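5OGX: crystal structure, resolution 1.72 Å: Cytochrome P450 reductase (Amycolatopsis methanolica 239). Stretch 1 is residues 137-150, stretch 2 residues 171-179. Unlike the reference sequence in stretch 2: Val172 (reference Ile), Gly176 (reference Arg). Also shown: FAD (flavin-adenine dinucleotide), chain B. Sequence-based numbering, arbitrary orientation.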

# COMPACT_ATOMS: atom_id res chain seq x y z
N GLU A 137 0.92 -7.18 6.76
CA GLU A 137 1.97 -6.87 7.72
C GLU A 137 2.62 -8.17 8.17
O GLU A 137 1.94 -9.04 8.74
CB GLU A 137 1.37 -6.10 8.89
CG GLU A 137 2.33 -5.63 9.94
CD GLU A 137 1.55 -4.98 11.06
OE1 GLU A 137 1.66 -5.44 12.21
OE2 GLU A 137 0.79 -4.03 10.77
N LEU A 138 3.92 -8.31 7.91
CA LEU A 138 4.67 -9.49 8.33
C LEU A 138 5.46 -9.18 9.59
O LEU A 138 5.89 -8.05 9.81
CB LEU A 138 5.63 -9.97 7.23
CG LEU A 138 5.11 -10.18 5.81
CD1 LEU A 138 6.19 -10.86 4.94
CD2 LEU A 138 3.84 -11.00 5.80
N VAL A 139 5.69 -10.21 10.39
CA VAL A 139 6.55 -10.12 11.57
C VAL A 139 7.81 -10.94 11.29
O VAL A 139 7.72 -12.12 10.92
CB VAL A 139 5.83 -10.61 12.83
CG1 VAL A 139 6.74 -10.43 14.06
CG2 VAL A 139 4.53 -9.87 13.02
N VAL A 140 8.97 -10.33 11.47
CA VAL A 140 10.24 -11.01 11.21
C VAL A 140 10.44 -12.04 12.32
O VAL A 140 10.44 -11.69 13.50
CB VAL A 140 11.42 -10.04 11.15
CG1 VAL A 140 12.75 -10.80 10.93
CG2 VAL A 140 11.19 -8.98 10.07
N PRO A 141 10.63 -13.31 11.99
CA PRO A 141 10.76 -14.33 13.04
C PRO A 141 11.96 -14.05 13.92
O PRO A 141 13.03 -13.68 13.44
CB PRO A 141 10.93 -15.64 12.26
CG PRO A 141 10.81 -15.31 10.83
CD PRO A 141 10.84 -13.84 10.63
N GLY A 142 11.76 -14.20 15.23
CA GLY A 142 12.84 -14.05 16.19
C GLY A 142 13.21 -12.61 16.49
O GLY A 142 13.79 -12.32 17.55
N SER A 143 12.89 -11.71 15.58
CA SER A 143 13.22 -10.30 15.69
C SER A 143 12.09 -9.47 16.28
O SER A 143 12.35 -8.57 17.09
CB SER A 143 13.60 -9.75 14.31
OG SER A 143 13.21 -8.40 14.19
N GLY A 144 10.84 -9.73 15.88
CA GLY A 144 9.71 -8.94 16.32
C GLY A 144 9.42 -7.72 15.46
O GLY A 144 8.34 -7.12 15.60
N ALA A 145 10.35 -7.35 14.59
CA ALA A 145 10.14 -6.23 13.68
C ALA A 145 8.93 -6.48 12.79
O ALA A 145 8.68 -7.60 12.36
CB ALA A 145 11.39 -6.04 12.82
N ARG A 146 8.17 -5.42 12.51
CA ARG A 146 6.98 -5.50 11.67
C ARG A 146 7.21 -4.73 10.39
O ARG A 146 7.67 -3.59 10.43
CB ARG A 146 5.76 -4.95 12.41
CG ARG A 146 5.67 -5.49 13.83
CD ARG A 146 4.42 -5.04 14.55
NE ARG A 146 3.27 -5.86 14.17
CZ ARG A 146 2.94 -7.01 14.74
NH1 ARG A 146 3.65 -7.51 15.74
NH2 ARG A 146 1.87 -7.66 14.30
N ARG A 147 6.88 -5.35 9.25
CA ARG A 147 7.13 -4.73 7.95
C ARG A 147 5.96 -5.00 7.02
O ARG A 147 5.34 -6.06 7.07
CB ARG A 147 8.43 -5.23 7.31
CG ARG A 147 9.67 -4.99 8.18
CD ARG A 147 10.04 -3.52 8.25
NE ARG A 147 11.36 -3.34 8.87
CZ ARG A 147 11.55 -3.07 10.16
NH1 ARG A 147 10.51 -2.96 10.99
NH2 ARG A 147 12.79 -2.92 10.63
N GLN A 148 5.67 -4.00 6.19
CA GLN A 148 4.54 -4.02 5.27
C GLN A 148 4.99 -4.48 3.89
O GLN A 148 6.01 -4.02 3.39
CB GLN A 148 3.96 -2.61 5.14
CG GLN A 148 3.67 -1.91 6.47
CD GLN A 148 4.84 -1.11 7.08
OE1 GLN A 148 6.02 -1.35 6.79
NE2 GLN A 148 4.50 -0.15 7.93
N TYR A 149 4.16 -5.30 3.24
CA TYR A 149 4.41 -5.72 1.86
C TYR A 149 3.10 -5.68 1.10
O TYR A 149 2.11 -6.30 1.52
CB TYR A 149 5.08 -7.11 1.79
CG TYR A 149 6.45 -6.98 2.38
CD1 TYR A 149 7.46 -6.33 1.69
CD2 TYR A 149 6.70 -7.36 3.69
CE1 TYR A 149 8.72 -6.13 2.26
CE2 TYR A 149 7.95 -7.17 4.27
CZ TYR A 149 8.94 -6.54 3.56
OH TYR A 149 10.17 -6.33 4.15
N SER A 150 3.09 -4.93 0.00
CA SER A 150 1.89 -4.79 -0.82
C SER A 150 1.53 -6.09 -1.52
O SER A 150 2.41 -6.85 -1.94
CB SER A 150 2.12 -3.72 -1.89
OG SER A 150 2.42 -2.47 -1.32
N GLY A 171 19.22 -4.58 5.94
CA GLY A 171 17.84 -4.55 6.44
C GLY A 171 17.50 -5.77 7.29
O GLY A 171 17.96 -6.89 7.04
N VAL A 172 16.68 -5.54 8.31
CA VAL A 172 16.29 -6.61 9.22
C VAL A 172 15.42 -7.64 8.51
O VAL A 172 15.69 -8.85 8.57
CB VAL A 172 15.60 -6.01 10.46
CG1 VAL A 172 14.89 -7.10 11.28
CG2 VAL A 172 16.61 -5.27 11.31
N ALA A 173 14.37 -7.18 7.81
CA ALA A 173 13.44 -8.12 7.18
C ALA A 173 13.97 -8.64 5.86
O ALA A 173 13.74 -9.80 5.52
CB ALA A 173 12.08 -7.47 6.95
N THR A 174 14.64 -7.81 5.06
CA THR A 174 15.02 -8.23 3.71
C THR A 174 16.38 -8.92 3.72
O THR A 174 16.46 -10.14 3.61
CB THR A 174 14.96 -7.04 2.75
OG1 THR A 174 15.81 -5.99 3.22
CG2 THR A 174 13.54 -6.54 2.66
N ASP A 175 17.45 -8.13 3.88
CA ASP A 175 18.80 -8.69 3.95
C ASP A 175 18.91 -9.79 5.01
O ASP A 175 19.60 -10.79 4.80
CB ASP A 175 19.80 -7.57 4.25
CG ASP A 175 21.07 -7.65 3.42
OD1 ASP A 175 21.12 -8.40 2.42
OD2 ASP A 175 22.04 -6.93 3.77
N GLY A 176 18.20 -9.63 6.13
CA GLY A 176 18.34 -10.58 7.22
C GLY A 176 17.40 -11.78 7.22
O GLY A 176 17.58 -12.68 8.05
N TRP A 177 16.42 -11.84 6.33
CA TRP A 177 15.43 -12.92 6.41
C TRP A 177 14.85 -13.29 5.05
O TRP A 177 15.03 -14.42 4.59
CB TRP A 177 14.32 -12.51 7.38
CG TRP A 177 13.11 -13.40 7.38
CD1 TRP A 177 13.08 -14.77 7.43
CD2 TRP A 177 11.74 -12.97 7.35
NE1 TRP A 177 11.78 -15.21 7.43
CE2 TRP A 177 10.94 -14.13 7.38
CE3 TRP A 177 11.12 -11.72 7.30
CZ2 TRP A 177 9.54 -14.07 7.35
CZ3 TRP A 177 9.72 -11.66 7.27
CH2 TRP A 177 8.95 -12.83 7.31
N LEU A 178 14.14 -12.36 4.39
CA LEU A 178 13.47 -12.71 3.14
C LEU A 178 14.46 -13.05 2.04
O LEU A 178 14.12 -13.79 1.11
CB LEU A 178 12.54 -11.58 2.70
CG LEU A 178 11.42 -11.28 3.71
CD1 LEU A 178 10.75 -9.95 3.39
CD2 LEU A 178 10.40 -12.41 3.73
N PHE A 179 15.68 -12.53 2.12
CA PHE A 179 16.74 -12.86 1.17
C PHE A 179 17.76 -13.83 1.75
O PHE A 179 18.70 -14.21 1.06
CB PHE A 179 17.44 -11.59 0.70
CG PHE A 179 16.68 -10.84 -0.34
CD1 PHE A 179 15.56 -10.08 0.00
CD2 PHE A 179 17.05 -10.91 -1.68
CE1 PHE A 179 14.84 -9.39 -0.96
CE2 PHE A 179 16.34 -10.23 -2.65
CZ PHE A 179 15.23 -9.47 -2.29
PA FAD B . 15.30 -1.91 7.83
O1A FAD B . 16.06 -2.79 8.80
O2A FAD B . 14.04 -1.31 8.40
O5B FAD B . 16.25 -0.68 7.29
C5B FAD B . 17.65 -0.86 7.24
C4B FAD B . 18.29 0.53 6.99
O4B FAD B . 18.07 0.90 5.75
C3B FAD B . 17.61 1.60 7.87
O3B FAD B . 18.54 2.51 8.25
C2B FAD B . 16.54 2.22 6.94
O2B FAD B . 16.17 3.60 7.38
C1B FAD B . 17.09 2.19 5.76
N9A FAD B . 16.13 1.91 4.72
C8A FAD B . 14.92 1.36 4.88
N7A FAD B . 14.36 1.24 3.67
C5A FAD B . 15.24 1.71 2.76
C6A FAD B . 15.17 1.81 1.40
N6A FAD B . 14.22 1.51 0.33
N1A FAD B . 16.19 2.31 0.71
C2A FAD B . 17.30 2.73 1.36
N3A FAD B . 17.38 2.63 2.71
C4A FAD B . 16.34 2.11 3.41
N1 FAD B . 8.92 -3.01 0.41
C2 FAD B . 9.00 -3.96 -0.69
O2 FAD B . 10.05 -4.39 -1.03
N3 FAD B . 7.77 -4.39 -1.37
C4 FAD B . 6.47 -3.90 -1.00
O4 FAD B . 5.50 -4.26 -1.58
C4X FAD B . 6.42 -2.91 0.12
N5 FAD B . 5.14 -2.42 0.53
C5X FAD B . 5.11 -1.45 1.61
C6 FAD B . 3.87 -0.92 1.97
C7 FAD B . 3.86 0.01 3.02
C7M FAD B . 2.42 0.46 3.29
C8 FAD B . 5.03 0.39 3.67
C8M FAD B . 4.91 1.41 4.80
C9 FAD B . 6.26 -0.13 3.30
C9A FAD B . 6.29 -1.04 2.26
N10 FAD B . 7.60 -1.58 1.88
C10 FAD B . 7.64 -2.50 0.79
C1' FAD B . 8.83 -1.22 2.61
C2' FAD B . 9.01 -2.46 3.58
O2' FAD B . 7.96 -2.62 4.52
C3' FAD B . 10.32 -2.44 4.40
O3' FAD B . 10.46 -1.17 4.97
C4' FAD B . 11.55 -2.74 3.51
O4' FAD B . 11.45 -4.04 2.99
C5' FAD B . 12.86 -2.62 4.31
O5' FAD B . 12.72 -3.31 5.54
P FAD B . 14.05 -3.98 6.24
O1P FAD B . 13.63 -4.52 7.58
O2P FAD B . 14.73 -4.95 5.30
O3P FAD B . 15.07 -2.72 6.43

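No hydrogen bond passes directly between the two stretches, although they bury 475 Å² against each other; their polar connection runs through FAD. The diphosphate gives the clearest case. Arg147 NE donates to FAD O1P at 2.9 Å (N-H...O angle 149°), and Ala173 N donates to the same FAD O1P at 2.8 Å (169°), so one phosphate oxygen is held from both stretches. The oxygen lies at the edge of the guanidinium, near its plane, as expected for an N-H donor.

Stretch 2 adds further donors at Val172 and Thr174. Val172 N reaches FAD O1A at 2.9 Å, while Thr174 N and Thr174 OG1 both donate to FAD O2P, at 2.9 and 2.6 Å. Gly171 fits this close approach: an ideal CB there would lie 2.2 Å from FAD O2P, a clash. From stretch 1, strand 146-150 follows the cofactor toward the flavin. Gln148 O accepts from FAD O2' at 2.7 Å, Tyr149 OH and FAD O4' are hydrogen-bonded at 2.9 Å with either as possible donor, and Ser150 N donates to FAD O4 at 3.0 Å.

The direct contact is apolar, and Trp177 gives up the most surface to it, 92 Å². Pro141 CD sits 3.5 Å from the centroid of the Trp177 six-membered ring and 20° off the ring normal, a CH-pi contact over the face; the closest atoms are Pro141 CD and Trp177 CE2 at 3.3 Å. Val140 CA also lies over that face. Leu138 CD1 approaches Trp177 CH2 obliquely at 4.1 Å.

Val140, whose CA is 5.9 Å from that of Ala173, extends the packing: its CG2 touches Ala173 CB at 3.6 Å and Trp177 CE3 at 3.9 Å. Ala173 CB also meets Arg147 CG at 3.7 Å and Tyr149 OH at 3.6 Å, so one methyl contacts three side chains of stretch 1. Nearby, Tyr149 CZ lies 3.9 Å from Leu178 CD1. Val172, which differs from the reference sequence, places CG1 4.0 Å from Ala145 CB and 3.6 Å from Ser143 OG.

Bonds within stretch 1 support this surface. Leu138 N to Arg147 O (2.8 Å) and Arg147 N to Leu138 O (2.9 Å) pair the two strands, and Val140 N to Ala145 O (2.9 Å) continues the pairing into the turn. Ser143 OG accepts from Ala145 N at 3.1 Å, bracing the turn where both residues meet Val172.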